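Local coordinates for protein SOXX (Paracoccus pantotrophus, PDB 2C1D) that probably carries electrons through its covalently bound heme c, as the SoxX subunit of the SoxXA cytochrome complex that initiates chemotrophic sulfur oxidation, at residues Gly13-Leu19 against Ala73-Ile78; Leu19-Asn25 against Ala122-Asp127; Phe94-Phe100 against Glu114-Leu120. All coordinates share one frame; numbering follows the deposited sequence.

Overall arrangement
All three contacts tie loops of a small, strand-free cytochrome c to one another or to its helices, and each is partly buried. Interactions 1 and 2 share Leu19: one loop runs first over helix 72-81, then over the start of helix 122-133, and the salt bridge from Arg76 to Glu126 (NE to OE2, 2.8 Å) joins them. Both set buried charge against backbone groups. Interaction 3, its centre about 17 Å from either of the others, pairs two loops instead. Its inner end packs apolar side chains against heme c and Ile125 of interaction 2, whereas its outer end is carboxylate and water near the surface, and its flank meets the SoxA chain.

Interaction 1 of 3, residues Gly13-Leu19 against Ala73-Ile78; sequences GAVEASL and AQLRGI. With HEC (heme c), chain O.
Val15 lays its CG1 methyl across the aliphatic part of Arg76, 3.4 Å from CD, the side chains crossing at about a right angle. With CG1 anti to the backbone N (chi1 176°), CG2 is turned to the helix backbone at Gly77 CA. Gly77 has to be bare here: Gly13 O lies 3.2 Å from its CA in a CH...O contact, where a CB would clash. Val15 N donates to Ala73 O (3.0 Å) from above the carbonyl plane, and the helical bond from Gly77 N arrives from the opposite face, so two donors grip this oxygen. Beyond its bend at chi3 (-61°), Arg76 brings NH1 to Val15 O (2.9 Å), which lies in the guanidinium plane. Ser18 CA sits over one face, and the remaining nitrogens make salt bridges to Glu126 and Glu72. Without the guanidinium, as with an alanine here, Val15 O would probably lose its side-chain donor and the buried Glu126 carboxylate its counter-charge. Ile78, two residues on from Arg76, lies against heme c with CG2 3.7 Å from C3A, so this loop backs a helix of the cytochrome c heme pocket. One arginine thus serves both the loop's backbone and two carboxylates.

Interaction 2 of 3, residues Leu19-Asn25 against Ala122-Asp127; sequences LTGAPGN and AQQIED
The loop Leu19-Asn25 arches over the first turns of helix 122-133, coming closest at its two ends, where the CA atoms of Leu19 and Ala122 are 5.6 Å apart and those of Gly24 and Asp127 4.1 Å. This is the C-terminal helix of the cytochrome c fold, and the loop leads directly into helix 26-33, with Asn25 at its N-cap position. An ST turn shapes the arch: Thr20 OG1 accepts from Ala22 N. The hydroxyl stands between the backbone N and the carbonyl carbon (chi1 63°), which leaves CG2 to press on Ala122 CB at 3.5 Å.

Leu19 reaches deeper. Its CD1 meets Ile125 CG2 at 3.7 Å, its CB rests near Ala122 CB, and its backbone N-H points almost straight at Glu126 OE2 (2.9 Å, 172° at the hydrogen), striking the carboxylate from above its plane. Glu126, bent at chi2 (-61°), folds back to receive it. The same OE2 takes the salt bridge from Arg76, so a buried oxygen is held by a backbone amide and a guanidinium, surroundings that would be expected to favour the ionised form. OE1 accepts a hydrogen bond from a water that also donates to Ala22 O, linking the carboxylate to the crest of the arch.

At the far end Gly24 passes tightly over the helix backbone: a CB would clash with Glu126 O, to which the glycine CA makes a CH...O contact. Just beyond, Asn25 N donates to Asp127 OD1 at 2.9 Å, again from above the carboxylate plane.

Interaction 3 of 3, residues Phe94-Phe100 against Glu114-Leu120; sequences FYKVDGF and EPLAPIL. With HEC (heme c), chain O.
A cis peptide bond precedes Pro115, whose CB meets Val97 CG2 at 3.8 Å, and the two loops run antiparallel with two direct backbone bonds between them. Leu120 N donates to Phe94 O (3.0 Å) and Leu116 N to Val97 O (2.9 Å). Between them a water accepts from Lys96 N and Ile119 N, bridging the two loops.

Phe94 closes the inner end. One face of its ring lies over the heme c atom CBB, 3.7 Å from CE1, while CD2 is met obliquely by Ile119 CG2 and Leu120 CD1. The CG of Phe94 stands anti to its carbonyl carbon (chi1 -72°), which carries the ring alongside the Leu120 side chain and on to the porphyrin. In this cytochrome c the ring belongs to the heme pocket, close to the axial ligand Met91, and Ile125 of helix 122-133 packs on Phe94 at CB. Tyr95 turns another way: Pro118 lies beside its ring, Leu120 O sits in plane at the edge, and its hydroxyl bonds to Thr3 O.

Farther out, the carbonyl oxygen of Val97 also receives a CH...O contact from Pro115 CA. The long Glu114 side chain, extended beyond CG, reaches over Asp98 and Gly99 so that the syn lone pair of OE1 takes Phe100 N at 3.0 Å. A second water donates to Glu114 OE2 and Phe100 O. The carboxylate plane is turned 64° from the Phe100 ring, whose CD1 also touches Leu116 CD2 at 3.8 Å. On this flank Gln175 of the SoxA chain bonds to Lys96 O and Ala117 O, and Lys96 NZ pairs with Glu177 of SoxA.

Interaction 1 of 3, residues Gly13-Leu19 against Ala73-Ile78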
loop_
_atom_site.group_PDB
_atom_site.type_symbol
_atom_site.label_atom_id
_atom_site.label_comp_id
_atom_site.label_asym_id
_atom_site.label_seq_id
_atom_site.Cartn_x
_atom_site.Cartn_y
_atom_site.Cartn_z
ATOM N N GLY B 13 14.302 -12.657 25.119
ATOM C CA GLY B 13 13.761 -11.352 24.762
ATOM C C GLY B 13 14.071 -10.201 25.707
ATOM O O GLY B 13 13.969 -9.041 25.300
ATOM N N ALA B 14 14.424 -10.509 26.959
ATOM C CA ALA B 14 14.625 -9.511 28.015
ATOM C C ALA B 14 16.002 -8.860 27.933
ATOM O O ALA B 14 16.966 -9.473 27.478
ATOM C CB ALA B 14 14.422 -10.146 29.417
ATOM N N VAL B 15 16.081 -7.602 28.353
ATOM C CA VAL B 15 17.354 -6.882 28.413
ATOM C C VAL B 15 17.507 -6.366 29.826
ATOM O O VAL B 15 16.826 -5.439 30.234
ATOM C CB VAL B 15 17.405 -5.716 27.389
ATOM C CG1 VAL B 15 18.684 -4.905 27.532
ATOM C CG2 VAL B 15 17.284 -6.269 26.001
ATOM N N GLU B 16 18.404 -6.977 30.580
ATOM C CA GLU B 16 18.487 -6.728 32.019
ATOM C C GLU B 16 19.075 -5.369 32.349
ATOM O O GLU B 16 18.645 -4.743 33.304
ATOM C CB GLU B 16 19.299 -7.832 32.725
ATOM C CG GLU B 16 18.621 -9.198 32.698
ATOM C CD GLU B 16 17.354 -9.262 33.543
ATOM O OE1 GLU B 16 16.401 -9.985 33.133
ATOM O OE2 GLU B 16 17.307 -8.604 34.615
ATOM N N ALA B 17 20.016 -4.905 31.534
ATOM C CA ALA B 17 20.770 -3.687 31.832
ATOM C C ALA B 17 20.232 -2.452 31.069
ATOM O O ALA B 17 19.832 -2.549 29.903
ATOM C CB ALA B 17 22.226 -3.900 31.477
ATOM N N SER B 18 20.240 -1.309 31.749
ATOM C CA SER B 18 19.862 -0.031 31.145
ATOM C C SER B 18 20.706 0.191 29.918
ATOM O O SER B 18 21.914 -0.090 29.911
ATOM C CB SER B 18 20.094 1.123 32.122
ATOM O OG SER B 18 19.750 2.371 31.543
ATOM N N LEU B 19 20.051 0.656 28.863
ATOM C CA LEU B 19 20.714 0.979 27.613
ATOM C C LEU B 19 21.578 2.228 27.734
ATOM O O LEU B 19 22.448 2.431 26.884
ATOM C CB LEU B 19 19.696 1.191 26.497
ATOM C CG LEU B 19 18.844 0.006 26.047
ATOM C CD1 LEU B 19 17.906 0.448 24.953
ATOM C CD2 LEU B 19 19.724 -1.128 25.565
ATOM N N ALA B 73 12.757 -5.318 32.530
ATOM C CA ALA B 73 13.726 -5.880 31.590
ATOM C C ALA B 73 13.051 -6.454 30.359
ATOM O O ALA B 73 13.555 -6.357 29.241
ATOM C CB ALA B 73 14.562 -6.970 32.262
ATOM N N GLN B 74 11.923 -7.103 30.567
ATOM C CA GLN B 74 11.153 -7.602 29.435
ATOM C C GLN B 74 10.682 -6.442 28.547
ATOM O O GLN B 74 10.742 -6.537 27.336
ATOM C CB GLN B 74 9.987 -8.438 29.932
ATOM C CG GLN B 74 10.489 -9.763 30.479
ATOM C CD GLN B 74 9.442 -10.585 31.211
ATOM O OE1 GLN B 74 8.534 -10.053 31.863
ATOM N NE2 GLN B 74 9.589 -11.895 31.116
ATOM N N LEU B 75 10.206 -5.369 29.175
ATOM C CA LEU B 75 9.655 -4.239 28.448
ATOM C C LEU B 75 10.767 -3.600 27.625
ATOM O O LEU B 75 10.549 -3.259 26.481
ATOM C CB LEU B 75 8.991 -3.240 29.394
ATOM C CG LEU B 75 7.710 -3.707 30.107
ATOM C CD1 LEU B 75 7.333 -2.758 31.222
ATOM C CD2 LEU B 75 6.547 -3.853 29.129
ATOM N N ARG B 76 11.978 -3.505 28.181
ATOM C CA ARG B 76 13.113 -2.917 27.449
ATOM C C ARG B 76 13.406 -3.702 26.189
ATOM O O ARG B 76 13.562 -3.141 25.100
ATOM C CB ARG B 76 14.351 -2.849 28.359
ATOM C CG ARG B 76 15.658 -2.405 27.710
ATOM C CD ARG B 76 16.814 -2.322 28.721
ATOM N NE ARG B 76 16.499 -1.351 29.761
ATOM C CZ ARG B 76 16.273 -1.617 31.049
ATOM N NH1 ARG B 76 16.308 -2.852 31.549
ATOM N NH2 ARG B 76 15.993 -0.615 31.854
ATOM N N GLY B 77 13.458 -5.023 26.336
ATOM C CA GLY B 77 13.714 -5.890 25.212
ATOM C C GLY B 77 12.618 -5.845 24.151
ATOM O O GLY B 77 12.926 -5.942 22.987
ATOM N N ILE B 78 11.359 -5.681 24.558
ATOM C CA ILE B 78 10.220 -5.595 23.619
ATOM C C ILE B 78 10.273 -4.272 22.835
ATOM O O ILE B 78 10.109 -4.247 21.615
ATOM C CB ILE B 78 8.878 -5.732 24.394
ATOM C CG1 ILE B 78 8.659 -7.200 24.784
ATOM C CG2 ILE B 78 7.695 -5.244 23.570
ATOM C CD1 ILE B 78 7.535 -7.449 25.780
HETATM FE FE HEC O . 3.859 -3.032 20.057
HETATM C CHA HEC O . 3.277 -6.144 21.328
HETATM C CHB HEC O . 4.742 -1.902 23.123
HETATM C CHC HEC O . 4.691 -0.046 18.692
HETATM C CHD HEC O . 2.575 -4.017 16.994
HETATM N NA HEC O . 4.012 -3.883 21.890
HETATM C C1A HEC O . 3.670 -5.165 22.204
HETATM C C2A HEC O . 3.810 -5.317 23.635
HETATM C C3A HEC O . 4.216 -4.138 24.147
HETATM C C4A HEC O . 4.355 -3.216 23.034
HETATM C CMA HEC O . 4.512 -3.739 25.604
HETATM C CAA HEC O . 3.538 -6.637 24.357
HETATM C CBA HEC O . 2.059 -6.998 24.335
HETATM C CGA HEC O . 1.456 -6.267 25.474
HETATM O O1A HEC O . 1.804 -6.632 26.618
HETATM O O2A HEC O . 0.651 -5.330 25.262
HETATM N NB HEC O . 4.542 -1.316 20.765
HETATM C C1B HEC O . 4.926 -1.066 22.065
HETATM C C2B HEC O . 5.580 0.231 22.124
HETATM C C3B HEC O . 5.554 0.760 20.898
HETATM C C4B HEC O . 4.918 -0.215 20.029
HETATM C CMB HEC O . 6.102 0.882 23.413
HETATM C CAB HEC O . 6.148 2.140 20.487
HETATM C CBB HEC O . 7.471 2.243 20.858
HETATM N NC HEC O . 3.655 -2.154 18.161
HETATM C C1C HEC O . 4.082 -0.915 17.837
HETATM C C2C HEC O . 3.688 -0.658 16.453
HETATM C C3C HEC O . 3.235 -1.809 15.933
HETATM C C4C HEC O . 3.109 -2.742 17.049
HETATM C CMC HEC O . 4.134 0.570 15.641
HETATM C CAC HEC O . 2.711 -2.110 14.481
HETATM C CBC HEC O . 3.491 -1.862 13.419
HETATM N ND HEC O . 3.070 -4.817 19.264
HETATM C C1D HEC O . 2.568 -4.985 17.980
HETATM C C2D HEC O . 2.055 -6.330 17.855
HETATM C C3D HEC O . 2.279 -6.987 19.222
HETATM C C4D HEC O . 2.899 -5.967 20.022
HETATM C CMD HEC O . 1.402 -6.992 16.610
HETATM C CAD HEC O . 1.908 -8.423 19.695
HETATM C CBD HEC O . 3.107 -9.333 19.437
HETATM C CGD HEC O . 2.743 -10.528 18.580
HETATM O O1D HEC O . 3.091 -10.536 17.350
HETATM O O2D HEC O . 2.100 -11.455 19.160
#

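Interaction 2 of 3, residues Leu19-Asn25 against Ala122-Asp127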
loop_
_atom_site.group_PDB
_atom_site.type_symbol
_atom_site.label_atom_id
_atom_site.label_comp_id
_atom_site.label_asym_id
_atom_site.label_seq_id
_atom_site.Cartn_x
_atom_site.Cartn_y
_atom_site.Cartn_z
ATOM N N LEU B 19 20.051 0.656 28.863
ATOM C CA LEU B 19 20.714 0.979 27.613
ATOM C C LEU B 19 21.578 2.228 27.734
ATOM O O LEU B 19 22.448 2.431 26.884
ATOM C CB LEU B 19 19.696 1.191 26.497
ATOM C CG LEU B 19 18.844 0.006 26.047
ATOM C CD1 LEU B 19 17.906 0.448 24.953
ATOM C CD2 LEU B 19 19.724 -1.128 25.565
ATOM N N THR B 20 21.324 3.058 28.755
ATOM C CA THR B 20 22.058 4.313 28.957
ATOM C C THR B 20 22.756 4.497 30.309
ATOM O O THR B 20 23.693 5.288 30.397
ATOM C CB THR B 20 21.135 5.527 28.787
ATOM O OG1 THR B 20 20.110 5.500 29.784
ATOM C CG2 THR B 20 20.415 5.514 27.438
ATOM N N GLY B 21 22.278 3.828 31.352
ATOM C CA GLY B 21 22.686 4.129 32.718
ATOM C C GLY B 21 21.950 5.282 33.374
ATOM O O GLY B 21 22.245 5.657 34.505
ATOM N N ALA B 22 20.989 5.872 32.669
ATOM C CA ALA B 22 20.271 7.017 33.197
ATOM C C ALA B 22 18.808 6.620 33.347
ATOM O O ALA B 22 18.267 5.944 32.478
ATOM C CB ALA B 22 20.409 8.208 32.268
ATOM N N PRO B 23 18.153 7.066 34.416
ATOM C CA PRO B 23 16.738 6.737 34.630
ATOM C C PRO B 23 15.881 7.187 33.449
ATOM O O PRO B 23 16.132 8.263 32.935
ATOM C CB PRO B 23 16.363 7.564 35.873
ATOM C CG PRO B 23 17.664 7.917 36.537
ATOM C CD PRO B 23 18.689 7.947 35.470
ATOM N N GLY B 24 14.902 6.382 33.040
ATOM C CA GLY B 24 13.802 6.835 32.189
ATOM C C GLY B 24 12.896 7.940 32.750
ATOM O O GLY B 24 12.554 8.002 33.936
ATOM N N ASN B 25 12.506 8.838 31.862
ATOM C CA ASN B 25 11.616 9.926 32.160
ATOM C C ASN B 25 10.266 9.573 31.511
ATOM O O ASN B 25 10.120 9.657 30.285
ATOM C CB ASN B 25 12.201 11.195 31.557
ATOM C CG ASN B 25 11.340 12.431 31.793
ATOM O OD1 ASN B 25 11.869 13.532 31.939
ATOM N ND2 ASN B 25 10.023 12.263 31.823
ATOM N N ALA B 122 18.813 5.454 22.539
ATOM C CA ALA B 122 18.797 4.600 23.760
ATOM C C ALA B 122 18.025 5.193 24.914
ATOM O O ALA B 122 17.308 4.483 25.605
ATOM C CB ALA B 122 20.201 4.244 24.186
ATOM N N GLN B 123 18.154 6.502 25.130
ATOM C CA GLN B 123 17.432 7.166 26.203
ATOM C C GLN B 123 15.939 7.216 25.895
ATOM O O GLN B 123 15.125 7.126 26.813
ATOM C CB GLN B 123 17.957 8.597 26.459
ATOM C CG GLN B 123 17.363 9.268 27.689
ATOM C CD GLN B 123 17.594 8.470 28.960
ATOM O OE1 GLN B 123 16.664 8.261 29.774
ATOM N NE2 GLN B 123 18.816 8.002 29.130
ATOM N N GLN B 124 15.582 7.367 24.619
ATOM C CA GLN B 124 14.163 7.338 24.223
ATOM C C GLN B 124 13.532 5.992 24.601
ATOM O O GLN B 124 12.423 5.958 25.144
ATOM C CB GLN B 124 14.013 7.604 22.721
ATOM C CG GLN B 124 14.163 9.116 22.431
ATOM C CD GLN B 124 14.260 9.449 20.973
ATOM O OE1 GLN B 124 14.606 8.612 20.177
ATOM N NE2 GLN B 124 13.972 10.689 20.631
ATOM N N ILE B 125 14.267 4.909 24.362
ATOM C CA ILE B 125 13.801 3.577 24.754
ATOM C C ILE B 125 13.584 3.538 26.267
ATOM O O ILE B 125 12.559 3.052 26.727
ATOM C CB ILE B 125 14.797 2.437 24.344
ATOM C CG1 ILE B 125 15.105 2.413 22.849
ATOM C CG2 ILE B 125 14.277 1.048 24.834
ATOM C CD1 ILE B 125 14.088 1.883 21.984
ATOM N N GLU B 126 14.545 4.044 27.040
ATOM C CA GLU B 126 14.451 4.021 28.498
ATOM C C GLU B 126 13.260 4.837 28.988
ATOM O O GLU B 126 12.585 4.451 29.959
ATOM C CB GLU B 126 15.752 4.536 29.141
ATOM C CG GLU B 126 16.949 3.610 28.926
ATOM C CD GLU B 126 16.777 2.223 29.513
ATOM O OE1 GLU B 126 16.176 2.113 30.599
ATOM O OE2 GLU B 126 17.237 1.241 28.891
ATOM N N ASP B 127 13.002 5.958 28.305
ATOM C CA ASP B 127 11.894 6.842 28.593
ATOM C C ASP B 127 10.534 6.160 28.329
ATOM O O ASP B 127 9.577 6.326 29.116
ATOM C CB ASP B 127 12.003 8.134 27.758
ATOM C CG ASP B 127 13.156 9.054 28.200
ATOM O OD1 ASP B 127 13.783 8.851 29.261
ATOM O OD2 ASP B 127 13.501 10.059 27.530
HETATM O O HOH W 1 17.778 3.387 32.476
#

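Interaction 3 of 3, residues Phe94-Phe100 against Glu114-Leu120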
loop_
_atom_site.group_PDB
_atom_site.type_symbol
_atom_site.label_atom_id
_atom_site.label_comp_id
_atom_site.label_asym_id
_atom_site.label_seq_id
_atom_site.Cartn_x
_atom_site.Cartn_y
_atom_site.Cartn_z
ATOM N N PHE B 94 12.685 -0.997 17.467
ATOM C CA PHE B 94 13.014 0.417 17.620
ATOM C C PHE B 94 14.484 0.702 17.900
ATOM O O PHE B 94 14.899 1.849 17.830
ATOM C CB PHE B 94 12.089 1.039 18.652
ATOM C CG PHE B 94 10.682 1.195 18.146
ATOM C CD1 PHE B 94 9.739 0.213 18.360
ATOM C CD2 PHE B 94 10.312 2.324 17.426
ATOM C CE1 PHE B 94 8.424 0.359 17.857
ATOM C CE2 PHE B 94 9.003 2.476 16.942
ATOM C CZ PHE B 94 8.073 1.486 17.167
ATOM N N TYR B 95 15.283 -0.344 18.102
ATOM C CA TYR B 95 16.716 -0.193 18.383
ATOM C C TYR B 95 17.526 -1.188 17.549
ATOM O O TYR B 95 18.263 -2.021 18.076
ATOM C CB TYR B 95 16.973 -0.364 19.894
ATOM C CG TYR B 95 18.226 0.309 20.398
ATOM C CD1 TYR B 95 18.396 1.692 20.293
ATOM C CD2 TYR B 95 19.247 -0.430 21.003
ATOM C CE1 TYR B 95 19.561 2.326 20.766
ATOM C CE2 TYR B 95 20.393 0.202 21.502
ATOM C CZ TYR B 95 20.535 1.578 21.389
ATOM O OH TYR B 95 21.667 2.193 21.859
ATOM N N LYS B 96 17.364 -1.089 16.231
ATOM C CA LYS B 96 17.943 -2.021 15.277
ATOM C C LYS B 96 18.471 -1.236 14.107
ATOM O O LYS B 96 17.834 -0.292 13.635
ATOM C CB LYS B 96 16.904 -3.026 14.774
ATOM C CG LYS B 96 17.469 -4.123 13.888
ATOM C CD LYS B 96 16.392 -5.170 13.563
ATOM C CE LYS B 96 16.869 -6.232 12.571
ATOM N NZ LYS B 96 15.867 -7.344 12.485
ATOM N N VAL B 97 19.651 -1.606 13.640
ATOM C CA VAL B 97 20.351 -0.769 12.681
ATOM C C VAL B 97 20.767 -1.470 11.407
ATOM O O VAL B 97 21.183 -0.822 10.456
ATOM C CB VAL B 97 21.594 -0.119 13.328
ATOM C CG1 VAL B 97 21.183 0.813 14.452
ATOM C CG2 VAL B 97 22.574 -1.188 13.817
ATOM N N ASP B 98 20.636 -2.786 11.352
ATOM C CA ASP B 98 21.036 -3.502 10.144
ATOM C C ASP B 98 20.298 -4.828 10.003
ATOM O O ASP B 98 19.494 -5.196 10.862
ATOM C CB ASP B 98 22.568 -3.673 10.104
ATOM C CG ASP B 98 23.107 -4.664 11.156
ATOM O OD1 ASP B 98 22.362 -5.131 12.042
ATOM O OD2 ASP B 98 24.296 -5.037 11.164
ATOM N N GLY B 99 20.574 -5.548 8.923
ATOM C CA GLY B 99 19.914 -6.813 8.621
ATOM C C GLY B 99 18.596 -6.612 7.873
ATOM O O GLY B 99 17.691 -7.454 7.943
ATOM N N PHE B 100 18.482 -5.494 7.164
ATOM C CA PHE B 100 17.236 -5.163 6.456
ATOM C C PHE B 100 17.322 -5.490 4.982
ATOM O O PHE B 100 18.418 -5.636 4.400
ATOM C CB PHE B 100 16.908 -3.672 6.617
ATOM C CG PHE B 100 16.834 -3.236 8.030
ATOM C CD1 PHE B 100 17.648 -2.206 8.503
ATOM C CD2 PHE B 100 15.949 -3.840 8.900
ATOM C CE1 PHE B 100 17.588 -1.804 9.822
ATOM C CE2 PHE B 100 15.877 -3.447 10.220
ATOM C CZ PHE B 100 16.708 -2.443 10.696
ATOM N N GLU B 114 23.723 0.823 5.852
ATOM C CA GLU B 114 23.745 0.241 7.172
ATOM C C GLU B 114 25.163 0.394 7.714
ATOM O O GLU B 114 26.112 0.321 6.930
ATOM C CB GLU B 114 23.336 -1.226 7.110
ATOM C CG GLU B 114 21.859 -1.373 6.787
ATOM C CD GLU B 114 21.411 -2.805 6.582
ATOM O OE1 GLU B 114 20.203 -3.059 6.678
ATOM O OE2 GLU B 114 22.248 -3.673 6.308
ATOM N N PRO B 115 25.330 0.594 9.026
ATOM C CA PRO B 115 24.225 0.675 9.993
ATOM C C PRO B 115 23.472 1.975 9.899
ATOM O O PRO B 115 24.063 3.043 9.782
ATOM C CB PRO B 115 24.926 0.561 11.356
ATOM C CG PRO B 115 26.329 1.001 11.113
ATOM C CD PRO B 115 26.645 0.744 9.677
ATOM N N LEU B 116 22.154 1.853 9.935
ATOM C CA LEU B 116 21.241 2.976 10.033
ATOM C C LEU B 116 21.217 3.546 11.445
ATOM O O LEU B 116 21.508 2.833 12.424
ATOM C CB LEU B 116 19.829 2.486 9.710
ATOM C CG LEU B 116 19.254 2.577 8.295
ATOM C CD1 LEU B 116 20.284 2.601 7.183
ATOM C CD2 LEU B 116 18.185 1.512 8.072
ATOM N N ALA B 117 20.802 4.800 11.578
ATOM C CA ALA B 117 20.337 5.268 12.881
ATOM C C ALA B 117 19.157 4.397 13.324
ATOM O O ALA B 117 18.263 4.098 12.514
ATOM C CB ALA B 117 19.893 6.724 12.820
ATOM N N PRO B 118 19.102 4.033 14.599
ATOM C CA PRO B 118 17.934 3.302 15.099
ATOM C C PRO B 118 16.740 4.252 15.111
ATOM O O PRO B 118 16.937 5.475 15.141
ATOM C CB PRO B 118 18.340 2.918 16.519
ATOM C CG PRO B 118 19.289 3.988 16.931
ATOM C CD PRO B 118 20.066 4.315 15.679
ATOM N N ILE B 119 15.529 3.715 15.063
ATOM C CA ILE B 119 14.352 4.579 15.007
ATOM C C ILE B 119 14.251 5.440 16.278
ATOM O O ILE B 119 13.959 6.626 16.225
ATOM C CB ILE B 119 13.058 3.740 14.764
ATOM C CG1 ILE B 119 13.154 3.002 13.408
ATOM C CG2 ILE B 119 11.792 4.648 14.883
ATOM C CD1 ILE B 119 12.148 1.861 13.265
ATOM N N LEU B 120 14.480 4.827 17.424
ATOM C CA LEU B 120 14.594 5.551 18.674
ATOM C C LEU B 120 16.029 5.458 19.219
ATOM O O LEU B 120 16.677 4.430 19.078
ATOM C CB LEU B 120 13.620 4.952 19.673
ATOM C CG LEU B 120 12.125 5.086 19.346
ATOM C CD1 LEU B 120 11.306 4.368 20.423
ATOM C CD2 LEU B 120 11.724 6.527 19.282
HETATM FE FE HEC O . 3.859 -3.032 20.057
HETATM C CHA HEC O . 3.277 -6.144 21.328
HETATM C CHB HEC O . 4.742 -1.902 23.123
HETATM C CHC HEC O . 4.691 -0.046 18.692
HETATM C CHD HEC O . 2.575 -4.017 16.994
HETATM N NA HEC O . 4.012 -3.883 21.890
HETATM C C1A HEC O . 3.670 -5.165 22.204
HETATM C C2A HEC O . 3.810 -5.317 23.635
HETATM C C3A HEC O . 4.216 -4.138 24.147
HETATM C C4A HEC O . 4.355 -3.216 23.034
HETATM C CMA HEC O . 4.512 -3.739 25.604
HETATM C CAA HEC O . 3.538 -6.637 24.357
HETATM C CBA HEC O . 2.059 -6.998 24.335
HETATM C CGA HEC O . 1.456 -6.267 25.474
HETATM O O1A HEC O . 1.804 -6.632 26.618
HETATM O O2A HEC O . 0.651 -5.330 25.262
HETATM N NB HEC O . 4.542 -1.316 20.765
HETATM C C1B HEC O . 4.926 -1.066 22.065
HETATM C C2B HEC O . 5.580 0.231 22.124
HETATM C C3B HEC O . 5.554 0.760 20.898
HETATM C C4B HEC O . 4.918 -0.215 20.029
HETATM C CMB HEC O . 6.102 0.882 23.413
HETATM C CAB HEC O . 6.148 2.140 20.487
HETATM C CBB HEC O . 7.471 2.243 20.858
HETATM N NC HEC O . 3.655 -2.154 18.161
HETATM C C1C HEC O . 4.082 -0.915 17.837
HETATM C C2C HEC O . 3.688 -0.658 16.453
HETATM C C3C HEC O . 3.235 -1.809 15.933
HETATM C C4C HEC O . 3.109 -2.742 17.049
HETATM C CMC HEC O . 4.134 0.570 15.641
HETATM C CAC HEC O . 2.711 -2.110 14.481
HETATM C CBC HEC O . 3.491 -1.862 13.419
HETATM N ND HEC O . 3.070 -4.817 19.264
HETATM C C1D HEC O . 2.568 -4.985 17.980
HETATM C C2D HEC O . 2.055 -6.330 17.855
HETATM C C3D HEC O . 2.279 -6.987 19.222
HETATM C C4D HEC O . 2.899 -5.967 20.022
HETATM C CMD HEC O . 1.402 -6.992 16.610
HETATM C CAD HEC O . 1.908 -8.423 19.695
HETATM C CBD HEC O . 3.107 -9.333 19.437
HETATM C CGD HEC O . 2.743 -10.528 18.580
HETATM O O1D HEC O . 3.091 -10.536 17.350
HETATM O O2D HEC O . 2.100 -11.455 19.160
HETATM O O HOH W 2 15.388 0.780 14.758
HETATM O O HOH W 3 21.011 -5.616 4.911
#